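Local coordinates for amidase, hydantoinase/carbamoylase family (Paraburkholderia phymatum, PDB 6C0D), which probably hydrolyses N-carbamoyl-L-amino acids as a homodimeric amidase of the peptidase M20 family that uses zinc or manganese, at residues R40-P45 / H89-P94; W98-L103 / E194-Q199. All coordinates share one frame; numbering follows the deposited sequence. Where two conformers were deposited one is given.

Both contacts are largely buried and meet at one zinc ion: contact 1 supplies His89, contact 2 supplies Asp100 and His196, and His89 NE2 lies 3.1 Å from Asp100 OD1. Their centres are about 14 Å apart, and along the chain contact 1 closes before contact 2 opens. Contact 1 joins two loops, reaches the surface at Gln93 and Pro94, and is held mainly by direct hydrogen bonds of Arg40 and Thr92, with one bridging water. Contact 2, nearer the centre of the chain, sets the start of helix 102-117 against strand 189-198; metal, two bridging waters and aliphatic packing join its segments. The loop 89-94 follows strand 83-88, which pairs in parallel with strand 189-198.

Contact 1 (R40-P45 / H89-P94); sequences RLSLSP and HSDTQP. With ZN (zinc ion), chain B.
Arg40 and Thr92 exchange hydrogen bonds: Arg40 N donates to Thr92 OG1 (2.8 Å), and Thr92 N donates to Arg40 O from 44° above that carbonyl's plane. The threonine hydroxyl donates in turn to Gln93 O, which fixes its rotation. The Arg40 side chain, extended until it bends at chi3 (64°), comes side-on to Ser90 O, where NE and NH2 both donate to the one oxygen, each at 2.8 Å. Water 1 forms a second bridge, accepting from Ser42 N (3.0 Å) and donating to Asp91 OD2 (2.8 Å) and Thr92 O. Asp91 OD2 is also held by Glu135 N, and Ser42 OG bonds to Asp133. Apolar contact is slight: Leu41 CD2 reaches Pro94 CD at 4.2 Å. Towards the metal, His89 binds zinc through NE2 (2.1 Å) while ND1 donates to Asp91 O (3.0 Å), only 5° out of the ring plane, so the imidazole is held from two sides. His89-Ser90-Asp91 is the His-x-Asp motif of M20 enzymes. The loop 89-94 leaves strand 83-88; the other segment passes through a type II turn into helix 45-60, which Ser44 N-caps and whose Arg51 touches Ser90 and Asp91.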
ATOM      1  N   ARG A  40      -2.657  12.747 -27.143  1.00 40.87           N
ATOM      2  CA  ARG A  40      -3.329  13.901 -27.736  1.00 42.98           C
ATOM      3  C   ARG A  40      -4.241  14.498 -26.659  1.00 43.53           C
ATOM      4  O   ARG A  40      -5.467  14.322 -26.667  1.00 39.08           O
ATOM      5  CB  ARG A  40      -4.101  13.502 -28.995  1.00 41.41           C
ATOM      6  CG  ARG A  40      -4.573  14.661 -29.844  1.00 38.58           C
ATOM      7  CD  ARG A  40      -5.013  14.211 -31.231  1.00 32.81           C
ATOM      8  NE  ARG A  40      -6.168  13.328 -31.172  1.00 34.04           N
ATOM      9  CZ  ARG A  40      -6.225  12.117 -31.716  1.00 35.30           C
ATOM     10  NH1 ARG A  40      -5.185  11.631 -32.387  1.00 33.78           N
ATOM     11  NH2 ARG A  40      -7.333  11.397 -31.598  1.00 29.06           N
ATOM     12  N   LEU A  41      -3.627  15.214 -25.714  1.00 39.35           N
ATOM     13  CA  LEU A  41      -4.375  15.803 -24.608  1.00 42.80           C
ATOM     14  C   LEU A  41      -5.127  17.049 -25.067  1.00 40.08           C
ATOM     15  O   LEU A  41      -4.611  17.840 -25.859  1.00 40.63           O
ATOM     16  CB  LEU A  41      -3.437  16.162 -23.452  1.00 42.25           C
ATOM     17  CG  LEU A  41      -2.493  15.072 -22.932  1.00 46.34           C
ATOM     18  CD1 LEU A  41      -1.837  15.508 -21.633  1.00 47.88           C
ATOM     19  CD2 LEU A  41      -3.211  13.743 -22.759  1.00 47.37           C
ATOM     20  N   SER A  42      -6.345  17.222 -24.548  1.00 38.56           N
ATOM     21  CA  SER A  42      -7.198  18.351 -24.924  1.00 37.58           C
ATOM     22  C   SER A  42      -6.432  19.671 -24.942  1.00 39.31           C
ATOM     23  O   SER A  42      -5.750  20.019 -23.978  1.00 41.80           O
ATOM     24  CB  SER A  42      -8.369  18.466 -23.951  1.00 36.42           C
ATOM     25  OG  SER A  42      -9.200  17.330 -24.001  1.00 34.48           O
ATOM     26  N   LEU A  43      -6.553  20.396 -26.055  1.00 40.63           N
ATOM     27  CA  LEU A  43      -6.054  21.752 -26.279  1.00 41.47           C
ATOM     28  C   LEU A  43      -4.535  21.838 -26.374  1.00 44.39           C
ATOM     29  O   LEU A  43      -4.002  22.951 -26.475  1.00 45.58           O
ATOM     30  CB  LEU A  43      -6.537  22.733 -25.199  1.00 43.70           C
ATOM     31  CG  LEU A  43      -8.053  22.731 -24.989  1.00 44.84           C
ATOM     32  CD1 LEU A  43      -8.424  23.668 -23.854  1.00 42.56           C
ATOM     33  CD2 LEU A  43      -8.768  23.106 -26.272  1.00 39.60           C
ATOM     34  N   SER A  44      -3.816  20.719 -26.332  1.00 44.76           N
ATOM     35  CA  SER A  44      -2.396  20.732 -26.641  1.00 46.12           C
ATOM     36  C   SER A  44      -2.206  21.071 -28.117  1.00 45.57           C
ATOM     37  O   SER A  44      -3.133  20.921 -28.918  1.00 43.44           O
ATOM     38  CB  SER A  44      -1.780  19.373 -26.331  1.00 45.19           C
ATOM     39  OG  SER A  44      -2.322  18.389 -27.200  1.00 42.83           O
ATOM     40  N   PRO A  45      -1.017  21.544 -28.506  1.00 49.50           N
ATOM     41  CA  PRO A  45      -0.791  21.850 -29.932  1.00 47.01           C
ATOM     42  C   PRO A  45      -1.140  20.709 -30.878  1.00 44.34           C
ATOM     43  O   PRO A  45      -1.728  20.956 -31.938  1.00 42.98           O
ATOM     44  CB  PRO A  45       0.704  22.187 -29.973  1.00 50.31           C
ATOM     45  CG  PRO A  45       0.974  22.758 -28.631  1.00 52.60           C
ATOM     46  CD  PRO A  45       0.101  22.007 -27.663  1.00 50.67           C
ATOM     47  N   HIS A  89     -15.318  11.601 -28.796  1.00 22.90           N
ATOM     48  CA  HIS A  89     -14.263  12.546 -28.438  1.00 22.57           C
ATOM     49  C   HIS A  89     -12.989  12.180 -29.188  1.00 25.63           C
ATOM     50  O   HIS A  89     -12.791  11.032 -29.570  1.00 26.23           O
ATOM     51  CB  HIS A  89     -13.995  12.532 -26.924  1.00 22.81           C
ATOM     52  CG  HIS A  89     -13.574  11.188 -26.411  1.00 28.18           C
ATOM     53  ND1 HIS A  89     -12.258  10.866 -26.147  1.00 30.66           N
ATOM     54  CD2 HIS A  89     -14.295  10.069 -26.149  1.00 22.97           C
ATOM     55  CE1 HIS A  89     -12.189   9.615 -25.719  1.00 27.25           C
ATOM     56  NE2 HIS A  89     -13.411   9.109 -25.712  1.00 26.22           N
ATOM     57  N   SER A  90     -12.096  13.148 -29.389  1.00 25.47           N
ATOM     58  CA  SER A  90     -10.819  12.827 -30.014  1.00 24.84           C
ATOM     59  C   SER A  90      -9.620  13.178 -29.141  1.00 28.62           C
ATOM     60  O   SER A  90      -8.478  13.027 -29.599  1.00 29.83           O
ATOM     61  CB  SER A  90     -10.703  13.518 -31.385  1.00 28.21           C
ATOM     62  OG  SER A  90     -10.814  14.932 -31.255  1.00 29.41           O
ATOM     63  N   ASP A  91      -9.836  13.630 -27.902  1.00 26.78           N
ATOM     64  CA  ASP A  91      -8.749  13.787 -26.953  1.00 29.02           C
ATOM     65  C   ASP A  91      -8.455  12.445 -26.290  1.00 34.64           C
ATOM     66  O   ASP A  91      -9.297  11.545 -26.253  1.00 30.95           O
ATOM     67  CB  ASP A  91      -9.082  14.837 -25.882  1.00 31.04           C
ATOM     68  CG  ASP A  91     -10.234  14.407 -24.955  1.00 32.05           C
ATOM     69  OD1 ASP A  91     -11.354  14.143 -25.444  1.00 30.65           O
ATOM     70  OD2 ASP A  91     -10.023  14.342 -23.729  1.00 34.26           O
ATOM     71  N   THR A  92      -7.248  12.320 -25.756  1.00 35.30           N
ATOM     72  CA  THR A  92      -6.812  11.084 -25.130  1.00 41.18           C
ATOM     73  C   THR A  92      -6.387  11.345 -23.694  1.00 45.72           C
ATOM     74  O   THR A  92      -6.208  12.488 -23.259  1.00 44.41           O
ATOM     75  CB  THR A  92      -5.633  10.452 -25.882  1.00 39.92           C
ATOM     76  OG1 THR A  92      -4.457  11.240 -25.645  1.00 40.73           O
ATOM     77  CG2 THR A  92      -5.918  10.375 -27.378  1.00 38.30           C
ATOM     78  N   GLN A  93      -6.234  10.251 -22.962  1.00 44.22           N
ATOM     79  CA  GLN A  93      -5.466  10.238 -21.729  1.00 51.95           C
ATOM     80  C   GLN A  93      -3.982  10.220 -22.070  1.00 47.29           C
ATOM     81  O   GLN A  93      -3.609  10.084 -23.237  1.00 48.04           O
ATOM     82  CB  GLN A  93      -5.868   9.026 -20.899  1.00 59.27           C
ATOM     83  CG  GLN A  93      -6.886   9.348 -19.844  1.00 72.49           C
ATOM     84  CD  GLN A  93      -7.695   8.141 -19.463  1.00 83.94           C
ATOM     85  OE1 GLN A  93      -7.425   7.030 -19.924  1.00 89.44           O
ATOM     86  NE2 GLN A  93      -8.705   8.346 -18.627  1.00 89.81           N
ATOM     87  N   PRO A  94      -3.096  10.368 -21.077  1.00 47.98           N
ATOM     88  CA  PRO A  94      -1.656  10.281 -21.385  1.00 52.30           C
ATOM     89  C   PRO A  94      -1.250   8.972 -22.044  1.00 57.08           C
ATOM     90  O   PRO A  94      -0.315   8.960 -22.853  1.00 68.08           O
ATOM     91  CB  PRO A  94      -1.000  10.457 -20.011  1.00 55.18           C
ATOM     92  CG  PRO A  94      -1.957  11.313 -19.272  1.00 52.80           C
ATOM     93  CD  PRO A  94      -3.323  10.861 -19.706  1.00 49.95           C
TER
HETATM   94 ZN    ZN B 501     -13.855   7.228 -24.996  0.70 26.97          ZN
HETATM   95  O   HOH W   1      -7.438  14.886 -22.938  1.00 36.01           O
HETATM   96  O   HOH W   2     -13.183   6.899 -23.024  1.00 35.17           O
HETATM   97  O   HOH W   3     -15.890   7.805 -24.216  1.00 28.61           O

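Contact 2 (W98-L103 / E194-Q199); sequences WLDGAL and EPHIEQ. With ZN (zinc ion), chain B.
Asp100 and His196 meet at the zinc ion, which takes Asp100 OD1 at 2.2 Å and His196 NE2 at 2.1 Å. Carboxylate and imidazole planes stand 82° apart, and the 3.0 Å between OD1 and NE2 reflects shared coordination, not a hydrogen bond. His89 and waters 2 and 3 complete the shell. The imidazole is fixed from its far nitrogen: ND1 donates to Ile197 O at 2.8 Å, almost straight (176°) and on a lone pair of the carbonyl. Water 5 lies 3.2 Å above one ring face, accepting from Gly101 N and Ile197 N and thus tying the loop to the strand. Water 4 makes a second bridge, donating to Gly101 O and Pro195 O. This is the M20 metal centre; one zinc ion is bound here, and Asp100 is predicted to bridge to a second with Glu135 and His391, the latter unmodelled. Gly101, at the N-cap of helix 102-117, has backbone angles (phi 85°) at which a CB would jam against Asp100 O, which calls for glycine. Beside these waters Ile197 points at the loop, its CD1 set 3.8 Å from Asp100 N and its CG2 3.7 Å from Leu99 CB. Leu103 lays CD2 on the strand backbone, 3.8 Å from His196 C. Farther out, Glu395 OE1 accepts from Leu99 N and Asp100 N, and strand 378-384 flanks strand 189-198 through backbone bonds.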
ATOM      1  N   TRP A  98      -5.517   4.296 -30.313  1.00 33.46           N
ATOM      2  CA  TRP A  98      -5.847   5.023 -31.534  1.00 30.94           C
ATOM      3  C   TRP A  98      -7.326   4.977 -31.874  1.00 29.86           C
ATOM      4  O   TRP A  98      -7.760   5.696 -32.782  1.00 33.61           O
ATOM      5  CB  TRP A  98      -5.010   4.503 -32.709  1.00 33.43           C
ATOM      6  CG  TRP A  98      -5.432   3.197 -33.333  1.00 33.04           C
ATOM      7  CD1 TRP A  98      -5.362   1.943 -32.774  1.00 35.46           C
ATOM      8  CD2 TRP A  98      -5.910   3.010 -34.676  1.00 33.19           C
ATOM      9  NE1 TRP A  98      -5.800   0.995 -33.682  1.00 34.25           N
ATOM     10  CE2 TRP A  98      -6.149   1.628 -34.851  1.00 33.82           C
ATOM     11  CE3 TRP A  98      -6.187   3.886 -35.739  1.00 32.29           C
ATOM     12  CZ2 TRP A  98      -6.633   1.100 -36.053  1.00 33.20           C
ATOM     13  CZ3 TRP A  98      -6.665   3.363 -36.928  1.00 31.74           C
ATOM     14  CH2 TRP A  98      -6.884   1.979 -37.077  1.00 34.85           C
ATOM     15  N   LEU A  99      -8.118   4.171 -31.169  1.00 29.75           N
ATOM     16  CA  LEU A  99      -9.534   4.072 -31.485  1.00 27.14           C
ATOM     17  C   LEU A  99     -10.460   4.567 -30.384  1.00 28.20           C
ATOM     18  O   LEU A  99     -11.630   4.825 -30.669  1.00 25.83           O
ATOM     19  CB  LEU A  99      -9.902   2.622 -31.836  1.00 30.12           C
ATOM     20  CG  LEU A  99      -9.145   2.044 -33.036  1.00 32.46           C
ATOM     21  CD1 LEU A  99      -9.411   0.548 -33.165  1.00 32.76           C
ATOM     22  CD2 LEU A  99      -9.536   2.775 -34.320  1.00 27.57           C
ATOM     23  N   ASP A 100      -9.991   4.690 -29.142  1.00 31.26           N
ATOM     24  CA  ASP A 100     -10.859   5.214 -28.093  1.00 32.67           C
ATOM     25  C   ASP A 100     -11.233   6.644 -28.429  1.00 35.22           C
ATOM     26  O   ASP A 100     -10.368   7.523 -28.495  1.00 34.15           O
ATOM     27  CB  ASP A 100     -10.178   5.146 -26.722  1.00 35.10           C
ATOM     28  CG  ASP A 100     -11.138   5.497 -25.569  1.00 43.19           C
ATOM     29  OD1 ASP A 100     -12.010   6.381 -25.741  1.00 34.88           O
ATOM     30  OD2 ASP A 100     -11.028   4.875 -24.491  1.00 50.44           O
ATOM     31  N   GLY A 101     -12.523   6.868 -28.634  1.00 29.04           N
ATOM     32  CA  GLY A 101     -13.012   8.171 -29.026  1.00 25.50           C
ATOM     33  C   GLY A 101     -12.941   8.408 -30.519  1.00 23.92           C
ATOM     34  O   GLY A 101     -13.962   8.719 -31.138  1.00 24.11           O
ATOM     35  N   ALA A 102     -11.751   8.246 -31.112  1.00 23.92           N
ATOM     36  CA  ALA A 102     -11.577   8.464 -32.546  1.00 26.69           C
ATOM     37  C   ALA A 102     -12.571   7.652 -33.370  1.00 24.37           C
ATOM     38  O   ALA A 102     -13.100   8.135 -34.379  1.00 23.08           O
ATOM     39  CB  ALA A 102     -10.144   8.111 -32.950  1.00 26.88           C
ATOM     40  N   LEU A 103     -12.844   6.418 -32.948  1.00 23.55           N
ATOM     41  CA  LEU A 103     -13.769   5.571 -33.697  1.00 20.46           C
ATOM     42  C   LEU A 103     -15.094   6.278 -33.966  1.00 23.15           C
ATOM     43  O   LEU A 103     -15.562   6.333 -35.109  1.00 19.20           O
ATOM     44  CB  LEU A 103     -14.019   4.269 -32.938  1.00 20.99           C
ATOM     45  CG  LEU A 103     -14.821   3.255 -33.755  1.00 19.05           C
ATOM     46  CD1 LEU A 103     -13.857   2.324 -34.509  1.00 23.66           C
ATOM     47  CD2 LEU A 103     -15.770   2.436 -32.862  1.00 19.77           C
ATOM     48  N   GLU A 194     -23.487   7.478 -30.314  1.00 16.09           N
ATOM     49  CA  GLU A 194     -22.042   7.437 -30.054  1.00 14.01           C
ATOM     50  C   GLU A 194     -21.492   6.030 -30.255  1.00 14.94           C
ATOM     51  O   GLU A 194     -21.614   5.177 -29.358  1.00 16.03           O
ATOM     52  CB  GLU A 194     -21.711   7.928 -28.636  1.00 15.24           C
ATOM     53  CG  GLU A 194     -20.178   7.921 -28.408  1.00 18.50           C
ATOM     54  CD  GLU A 194     -19.728   8.773 -27.232  1.00 25.06           C
ATOM     55  OE1 GLU A 194     -20.574   9.445 -26.600  1.00 20.28           O
ATOM     56  OE2 GLU A 194     -18.506   8.770 -26.955  1.00 22.12           O
ATOM     57  N   PRO A 195     -20.833   5.742 -31.378  1.00 15.09           N
ATOM     58  CA  PRO A 195     -20.098   4.472 -31.485  1.00 13.98           C
ATOM     59  C   PRO A 195     -18.836   4.546 -30.638  1.00 18.76           C
ATOM     60  O   PRO A 195     -18.231   5.609 -30.499  1.00 19.77           O
ATOM     61  CB  PRO A 195     -19.743   4.380 -32.979  1.00 15.67           C
ATOM     62  CG  PRO A 195     -20.574   5.510 -33.674  1.00 15.65           C
ATOM     63  CD  PRO A 195     -20.700   6.559 -32.594  1.00 16.96           C
ATOM     64  N   HIS A 196     -18.430   3.409 -30.075  1.00 15.64           N
ATOM     65  CA  HIS A 196     -17.223   3.396 -29.240  1.00 20.38           C
ATOM     66  C   HIS A 196     -16.641   1.984 -29.215  1.00 22.41           C
ATOM     67  O   HIS A 196     -17.377   1.005 -29.333  1.00 19.47           O
ATOM     68  CB  HIS A 196     -17.581   3.868 -27.814  1.00 20.05           C
ATOM     69  CG  HIS A 196     -16.430   4.427 -27.031  1.00 20.63           C
ATOM     70  ND1 HIS A 196     -15.464   3.631 -26.456  1.00 23.22           N
ATOM     71  CD2 HIS A 196     -16.117   5.701 -26.691  1.00 21.87           C
ATOM     72  CE1 HIS A 196     -14.589   4.389 -25.818  1.00 28.61           C
ATOM     73  NE2 HIS A 196     -14.960   5.648 -25.950  1.00 26.78           N
ATOM     74  N   ILE A 197     -15.315   1.871 -29.019  1.00 18.53           N
ATOM     75  CA  ILE A 197     -14.729   0.557 -28.801  1.00 19.49           C
ATOM     76  C   ILE A 197     -15.052   0.089 -27.386  1.00 23.78           C
ATOM     77  O   ILE A 197     -15.367   0.882 -26.492  1.00 24.77           O
ATOM     78  CB  ILE A 197     -13.202   0.569 -29.014  1.00 29.46           C
ATOM     79  CG1 ILE A 197     -12.560   1.537 -28.005  1.00 29.71           C
ATOM     80  CG2 ILE A 197     -12.849   0.936 -30.430  1.00 27.77           C
ATOM     81  CD1 ILE A 197     -11.080   1.271 -27.753  1.00 33.41           C
ATOM     82  N   GLU A 198     -14.928  -1.217 -27.177  1.00 25.34           N
ATOM     83  CA  GLU A 198     -14.818  -1.796 -25.843  1.00 35.76           C
ATOM     84  C   GLU A 198     -13.663  -2.796 -25.844  1.00 42.81           C
ATOM     85  O   GLU A 198     -13.743  -3.833 -26.508  1.00 35.49           O
ATOM     86  CB  GLU A 198     -16.114  -2.494 -25.425  1.00 25.31           C
ATOM     87  CG  GLU A 198     -16.064  -2.846 -23.958  1.00 35.76           C
ATOM     88  CD  GLU A 198     -16.893  -4.047 -23.553  1.00 48.25           C
ATOM     89  OE1 GLU A 198     -17.691  -3.844 -22.616  1.00 59.83           O
ATOM     90  OE2 GLU A 198     -16.728  -5.178 -24.105  1.00 37.87           O
ATOM     91  N   GLN A 199     -12.606  -2.473 -25.099  0.55 47.02           N
ATOM     92  CA  GLN A 199     -11.488  -3.370 -24.825  0.55 55.21           C
ATOM     93  C   GLN A 199     -11.683  -4.178 -23.543  0.55 58.81           C
ATOM     94  O   GLN A 199     -10.989  -5.186 -23.349  0.55 66.49           O
ATOM     95  CB  GLN A 199     -10.191  -2.545 -24.740  0.55 58.75           C
ATOM     96  CG  GLN A 199      -8.904  -3.304 -24.421  0.55 65.66           C
ATOM     97  CD  GLN A 199      -7.718  -2.368 -24.257  0.55 68.44           C
ATOM     98  OE1 GLN A 199      -6.789  -2.379 -25.064  0.55 70.71           O
ATOM     99  NE2 GLN A 199      -7.749  -1.547 -23.212  0.55 68.75           N
TER
HETATM  100 ZN    ZN B 501     -13.855   7.228 -24.996  0.70 26.97          ZN
HETATM  101  O   HOH W   2     -13.183   6.899 -23.024  1.00 35.17           O
HETATM  102  O   HOH W   4     -15.781   6.488 -30.032  1.00 19.31           O
HETATM  103  O   HOH W   5     -14.024   4.450 -29.245  1.00 20.06           O
HETATM  104  O   HOH W   3     -15.890   7.805 -24.216  1.00 28.61           O